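Long-range contacts in polysaccharide Lyase Family 6 (Bacteroides cellulosilyticus, PDB 6QPS), which probably cleaves mannuronate-rich alginate by the lyase reaction, as a calcium-containing member of polysaccharide lyase family 6 from a human gut bacterium: residues A[57-62]-A[84-89]; A[136-141]-A[170-175]. All blocks are in the same frame, centred on the assembly; numbering follows the deposited sequence.

Contact 1. Residues A[57-62]-A[84-89]; sequences HNLKEI and AVISGK
Asn58 lies against Gly88 and Lys89, where the second of two neighbouring rungs of the right-handed parallel beta-helix turns its corner, and its side chain adds a third direct bond to the two made by the main chain. From CB the chain swings CG beside its own backbone N (chi1 -64°), which carries OD1 across to the neighbouring rung. CG stays 4.1 Å from Lys89 N, while OD1 takes the Lys89 N-H at 3.0 Å, the donor tilted a little from the plane of the amide carbonyl. The same oxygen rests 3.5 Å from Gly88 CA; a CB there would collide with OD1, and the backbone angles of Gly88 (85°/-165°) already call for glycine. With OD1 gone, as with an alanine here, the Lys89 N-H would probably be left without its mate and the link between the rungs weakened.

The main chain frames this bond. Asn58 N donates to Ser87 O at 2.8 Å, and Lys60 N reaches Lys89 O at 2.9 Å. Between them Leu59 N turns to a water, which passes its own protons to Ser87 O and Lys89 O, so one solvent molecule fills the gap in the ladder. Just before Asn58, His57 pairs in parallel with Ser87, the imidazole ND1 lying 3.9 Å from Ser87 CB; the Ser87 hydroxyl bonds to Tyr107 O.

Leu59 CD1 meets Ile86 CG2 at 3.8 Å, the two side chains crossing at about a right angle. Both face the apolar interior of the coil: Val31 and Met34 of helix 31-40 pack on Leu59, as does Leu90 of strand 90-95, while Trp76 of strand 74-78 and Phe106 of strand 99-111 pack on Ile86.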
loop_
_atom_site.group_PDB
_atom_site.type_symbol
_atom_site.label_atom_id
_atom_site.label_comp_id
_atom_site.label_asym_id
_atom_site.label_seq_id
_atom_site.Cartn_x
_atom_site.Cartn_y
_atom_site.Cartn_z
ATOM N N HIS A 57 -26.261 14.417 -0.419
ATOM C CA HIS A 57 -25.337 15.532 -0.290
ATOM C C HIS A 57 -25.145 15.905 1.175
ATOM O O HIS A 57 -26.098 15.916 1.960
ATOM C CB HIS A 57 -25.858 16.777 -1.018
ATOM C CG HIS A 57 -25.836 16.675 -2.511
ATOM N ND1 HIS A 57 -24.690 16.845 -3.257
ATOM C CD2 HIS A 57 -26.831 16.440 -3.399
ATOM C CE1 HIS A 57 -24.977 16.704 -4.539
ATOM N NE2 HIS A 57 -26.274 16.474 -4.654
ATOM N N ASN A 58 -23.903 16.225 1.532
ATOM C CA ASN A 58 -23.584 16.885 2.802
ATOM C C ASN A 58 -24.116 16.111 4.011
ATOM O O ASN A 58 -24.844 16.651 4.856
ATOM C CB ASN A 58 -24.084 18.334 2.808
ATOM C CG ASN A 58 -23.384 19.191 1.776
ATOM O OD1 ASN A 58 -22.153 19.220 1.709
ATOM N ND2 ASN A 58 -24.161 19.879 0.954
ATOM N N LEU A 59 -23.707 14.843 4.111
ATOM C CA LEU A 59 -24.043 14.074 5.302
ATOM C C LEU A 59 -23.372 14.657 6.536
ATOM O O LEU A 59 -23.866 14.482 7.654
ATOM C CB LEU A 59 -23.619 12.616 5.139
ATOM C CG LEU A 59 -24.252 11.815 4.005
ATOM C CD1 LEU A 59 -23.708 10.367 4.000
ATOM C CD2 LEU A 59 -25.758 11.806 4.114
ATOM N N LYS A 60 -22.241 15.328 6.365
ATOM C CA LYS A 60 -21.531 15.976 7.477
ATOM C C LYS A 60 -21.169 14.915 8.522
ATOM O O LYS A 60 -20.691 13.833 8.153
ATOM C CB LYS A 60 -22.328 17.170 7.989
ATOM C CG LYS A 60 -22.476 18.301 6.962
ATOM C CD LYS A 60 -23.428 19.392 7.441
ATOM C CE LYS A 60 -24.870 18.892 7.467
ATOM N NZ LYS A 60 -25.500 19.013 8.819
ATOM N N GLU A 61 -21.350 15.196 9.812
ATOM C CA GLU A 61 -20.950 14.256 10.850
ATOM C C GLU A 61 -21.960 13.118 10.880
ATOM O O GLU A 61 -23.149 13.341 11.158
ATOM C CB GLU A 61 -20.871 14.959 12.203
ATOM C CG GLU A 61 -19.733 15.973 12.308
ATOM C CD GLU A 61 -19.435 16.371 13.739
ATOM O OE1 GLU A 61 -18.402 17.034 13.966
ATOM O OE2 GLU A 61 -20.237 16.029 14.635
ATOM N N ILE A 62 -21.493 11.906 10.591
ATOM C CA ILE A 62 -22.347 10.723 10.555
ATOM C C ILE A 62 -21.607 9.561 11.204
ATOM O O ILE A 62 -20.412 9.351 10.960
ATOM C CB ILE A 62 -22.809 10.397 9.119
ATOM C CG1 ILE A 62 -23.607 9.091 9.067
ATOM C CG2 ILE A 62 -21.610 10.332 8.164
ATOM C CD1 ILE A 62 -24.250 8.815 7.697
ATOM N N ALA A 84 -26.317 4.800 -5.549
ATOM C CA ALA A 84 -26.367 5.686 -4.387
ATOM C C ALA A 84 -25.027 6.411 -4.265
ATOM O O ALA A 84 -24.007 5.792 -3.935
ATOM C CB ALA A 84 -26.680 4.920 -3.104
ATOM N N VAL A 85 -25.048 7.723 -4.498
ATOM C CA VAL A 85 -23.847 8.554 -4.599
ATOM C C VAL A 85 -23.812 9.457 -3.378
ATOM O O VAL A 85 -24.824 10.087 -3.043
ATOM C CB VAL A 85 -23.887 9.413 -5.878
ATOM C CG1 VAL A 85 -22.595 10.197 -6.055
ATOM C CG2 VAL A 85 -24.178 8.550 -7.107
ATOM N N ILE A 86 -22.658 9.521 -2.714
ATOM C CA ILE A 86 -22.460 10.361 -1.535
ATOM C C ILE A 86 -21.471 11.459 -1.897
ATOM O O ILE A 86 -20.356 11.173 -2.354
ATOM C CB ILE A 86 -21.970 9.521 -0.345
ATOM C CG1 ILE A 86 -23.061 8.517 0.052
ATOM C CG2 ILE A 86 -21.596 10.411 0.809
ATOM C CD1 ILE A 86 -22.615 7.512 1.105
ATOM N N SER A 87 -21.866 12.715 -1.668
ATOM C CA SER A 87 -21.106 13.876 -2.118
ATOM C C SER A 87 -21.140 14.970 -1.055
ATOM O O SER A 87 -21.999 14.978 -0.170
ATOM C CB SER A 87 -21.672 14.402 -3.452
ATOM O OG SER A 87 -21.709 13.364 -4.424
ATOM N N GLY A 88 -20.211 15.918 -1.165
ATOM C CA GLY A 88 -20.189 17.037 -0.238
ATOM C C GLY A 88 -19.446 16.720 1.054
ATOM O O GLY A 88 -18.728 15.728 1.171
ATOM N N LYS A 89 -19.658 17.589 2.049
ATOM C CA LYS A 89 -18.943 17.496 3.316
ATOM C C LYS A 89 -19.278 16.190 4.023
ATOM O O LYS A 89 -20.444 15.784 4.081
ATOM C CB LYS A 89 -19.334 18.656 4.231
ATOM C CG LYS A 89 -18.747 19.999 3.845
ATOM C CD LYS A 89 -19.338 21.130 4.673
ATOM C CE LYS A 89 -18.425 22.353 4.639
ATOM N NZ LYS A 89 -19.175 23.627 4.596
HETATM O O HOH W 1 -21.648 13.744 2.441
#

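Contact 2. Residues A[136-141]-A[170-175]; sequences VIDECN and YFANKR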
loop_
_atom_site.group_PDB
_atom_site.type_symbol
_atom_site.label_atom_id
_atom_site.label_comp_id
_atom_site.label_asym_id
_atom_site.label_seq_id
_atom_site.Cartn_x
_atom_site.Cartn_y
_atom_site.Cartn_z
ATOM N N VAL A 136 -16.539 2.715 -4.026
ATOM C CA VAL A 136 -15.671 3.601 -4.782
ATOM C C VAL A 136 -15.456 4.886 -3.991
ATOM O O VAL A 136 -16.397 5.432 -3.401
ATOM C CB VAL A 136 -16.306 3.918 -6.153
ATOM C CG1 VAL A 136 -15.562 5.062 -6.848
ATOM C CG2 VAL A 136 -16.356 2.701 -7.071
ATOM N N ILE A 137 -14.218 5.376 -4.007
ATOM C CA ILE A 137 -13.900 6.747 -3.612
ATOM C C ILE A 137 -13.169 7.381 -4.792
ATOM O O ILE A 137 -12.049 6.969 -5.145
ATOM C CB ILE A 137 -13.039 6.807 -2.345
ATOM C CG1 ILE A 137 -13.691 6.060 -1.181
ATOM C CG2 ILE A 137 -12.793 8.279 -1.953
ATOM C CD1 ILE A 137 -12.893 6.099 0.149
ATOM N N ASP A 138 -13.798 8.378 -5.422
ATOM C CA ASP A 138 -13.265 9.015 -6.625
ATOM C C ASP A 138 -13.444 10.523 -6.506
ATOM O O ASP A 138 -14.531 10.990 -6.143
ATOM C CB ASP A 138 -13.996 8.499 -7.881
ATOM C CG ASP A 138 -13.392 9.024 -9.187
ATOM O OD1 ASP A 138 -12.201 9.347 -9.239
ATOM O OD2 ASP A 138 -14.127 9.143 -10.192
ATOM N N GLU A 139 -12.368 11.277 -6.769
ATOM C CA GLU A 139 -12.437 12.748 -6.837
ATOM C C GLU A 139 -12.929 13.369 -5.527
ATOM O O GLU A 139 -13.597 14.406 -5.536
ATOM C CB GLU A 139 -13.309 13.230 -8.005
ATOM C CG GLU A 139 -12.868 12.770 -9.381
ATOM C CD GLU A 139 -11.672 13.531 -9.930
ATOM O OE1 GLU A 139 -11.150 14.439 -9.243
ATOM O OE2 GLU A 139 -11.247 13.220 -11.073
ATOM N N CYS A 140 -12.584 12.773 -4.381
ATOM C CA CYS A 140 -13.110 13.231 -3.092
ATOM C C CYS A 140 -12.155 14.252 -2.473
ATOM O O CYS A 140 -11.496 14.017 -1.452
ATOM C CB CYS A 140 -13.384 12.041 -2.180
ATOM S SG CYS A 140 -14.953 11.179 -2.560
ATOM N N ASN A 141 -12.119 15.428 -3.108
ATOM C CA ASN A 141 -11.163 16.485 -2.792
ATOM C C ASN A 141 -11.886 17.740 -2.311
ATOM O O ASN A 141 -12.752 18.267 -3.010
ATOM C CB ASN A 141 -10.327 16.774 -4.046
ATOM C CG ASN A 141 -9.578 15.546 -4.539
ATOM O OD1 ASN A 141 -8.782 14.961 -3.800
ATOM N ND2 ASN A 141 -9.825 15.143 -5.772
ATOM N N TYR A 170 -12.406 0.630 -5.297
ATOM C CA TYR A 170 -11.667 1.436 -6.276
ATOM C C TYR A 170 -11.453 2.812 -5.670
ATOM O O TYR A 170 -12.426 3.461 -5.258
ATOM C CB TYR A 170 -12.484 1.562 -7.562
ATOM C CG TYR A 170 -11.889 2.392 -8.688
ATOM C CD1 TYR A 170 -12.192 3.729 -8.819
ATOM C CD2 TYR A 170 -11.047 1.825 -9.626
ATOM C CE1 TYR A 170 -11.680 4.495 -9.878
ATOM C CE2 TYR A 170 -10.528 2.578 -10.673
ATOM C CZ TYR A 170 -10.846 3.913 -10.784
ATOM O OH TYR A 170 -10.310 4.658 -11.837
ATOM N N PHE A 171 -10.194 3.243 -5.598
ATOM C CA PHE A 171 -9.848 4.534 -5.013
ATOM C C PHE A 171 -8.986 5.280 -6.015
ATOM O O PHE A 171 -7.895 4.807 -6.350
ATOM C CB PHE A 171 -9.031 4.368 -3.728
ATOM C CG PHE A 171 -9.648 3.467 -2.678
ATOM C CD1 PHE A 171 -9.202 2.170 -2.504
ATOM C CD2 PHE A 171 -10.629 3.937 -1.834
ATOM C CE1 PHE A 171 -9.732 1.369 -1.505
ATOM C CE2 PHE A 171 -11.175 3.114 -0.839
ATOM C CZ PHE A 171 -10.701 1.841 -0.674
ATOM N N ALA A 172 -9.445 6.440 -6.491
ATOM C CA ALA A 172 -8.677 7.134 -7.518
ATOM C C ALA A 172 -8.876 8.643 -7.492
ATOM O O ALA A 172 -9.871 9.167 -6.984
ATOM C CB ALA A 172 -9.024 6.622 -8.925
ATOM N N ASN A 173 -7.907 9.336 -8.087
ATOM C CA ASN A 173 -7.973 10.777 -8.359
ATOM C C ASN A 173 -8.003 11.632 -7.096
ATOM O O ASN A 173 -8.718 12.637 -7.024
ATOM C CB ASN A 173 -9.120 11.095 -9.310
ATOM C CG ASN A 173 -8.985 10.315 -10.611
ATOM O OD1 ASN A 173 -7.977 10.436 -11.289
ATOM N ND2 ASN A 173 -9.940 9.454 -10.908
ATOM N N LYS A 174 -7.186 11.245 -6.116
ATOM C CA LYS A 174 -6.904 12.120 -4.987
ATOM C C LYS A 174 -5.945 13.222 -5.446
ATOM O O LYS A 174 -4.911 12.933 -6.059
ATOM C CB LYS A 174 -6.336 11.326 -3.808
ATOM C CG LYS A 174 -6.383 12.157 -2.510
ATOM C CD LYS A 174 -5.907 11.346 -1.293
ATOM C CE LYS A 174 -6.287 11.948 0.055
ATOM N NZ LYS A 174 -6.064 13.431 0.070
ATOM N N ARG A 175 -6.317 14.488 -5.194
ATOM C CA ARG A 175 -5.598 15.656 -5.693
ATOM C C ARG A 175 -5.102 16.576 -4.590
ATOM O O ARG A 175 -4.365 17.526 -4.885
ATOM C CB ARG A 175 -6.475 16.450 -6.677
ATOM C CG ARG A 175 -6.995 15.605 -7.857
ATOM C CD ARG A 175 -7.921 16.394 -8.813
ATOM N NE ARG A 175 -8.550 15.510 -9.796
ATOM C CZ ARG A 175 -7.972 15.114 -10.930
ATOM N NH1 ARG A 175 -6.749 15.529 -11.242
ATOM N NH2 ARG A 175 -8.624 14.318 -11.762
HETATM O O HOH W 2 -8.355 14.616 -1.040
#
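Strands 136-138 and 170-172 run parallel, 7° apart and 4.8 Å between axes, with Val136 beside Tyr170, Ile137 beside Phe171 and Asp138 beside Ala172. Ile137 bonds through N to Tyr170 O and through O to Ala172 N; Glu139 N continues the ladder to Ala172 O.

Ile137 CD1 meets the Phe171 ring edge-on, 3.6 Å from CE2. On the other face Val136 and Tyr170 point the same way, Val136 CG1 at the edge of the phenol ring, near its plane; the phenol hydroxyl bonds to Asn459. At the strand ends, Asp138 OD1 receives Asn173 ND2 at 2.8 Å, almost straight at 177°. Asn141 works both ways across the loops: ND2 gives a proton to Asn173 O, in plane with both groups, while OD1 takes Arg175 N at 2.9 Å from above its carbonyl plane. Arg175 grips Glu139 side-on, NE to OE1 and NH2 to OE2, each 2.9 Å and each on a syn lone pair; the bend at chi2 of Glu139 (-77°) brings the carboxylate round to Arg175, where it lies nearly coplanar with the guanidinium.

Apolar stacking between rungs thus gives way to polar pairing: two bonds fix the guanidinium's rotation, and its positive charge is probably largely balanced by Glu139.

Both segments of contact 1 precede those of contact 2 in the chain. Their centres lie 15 Å apart, with nearest atoms about 5 Å from each other and no direct touch. Strand 99-111 bridges them, pairing in parallel with strand 84-87 of contact 1 and with strand 131-138 of contact 2. Each joins neighbouring turns of the same chondroitinase B-like beta-helix, so the two are separate steps along one solenoid, with strand 99-111 between them. Contact 1 sits towards the N-terminal end, beside helix 31-40; contact 2 is nearer the middle, where the Lys174 side chain comes about 13 Å from the bound calcium ion. Repeated parallel pairing carries the coil from its helix-covered end towards the metal site.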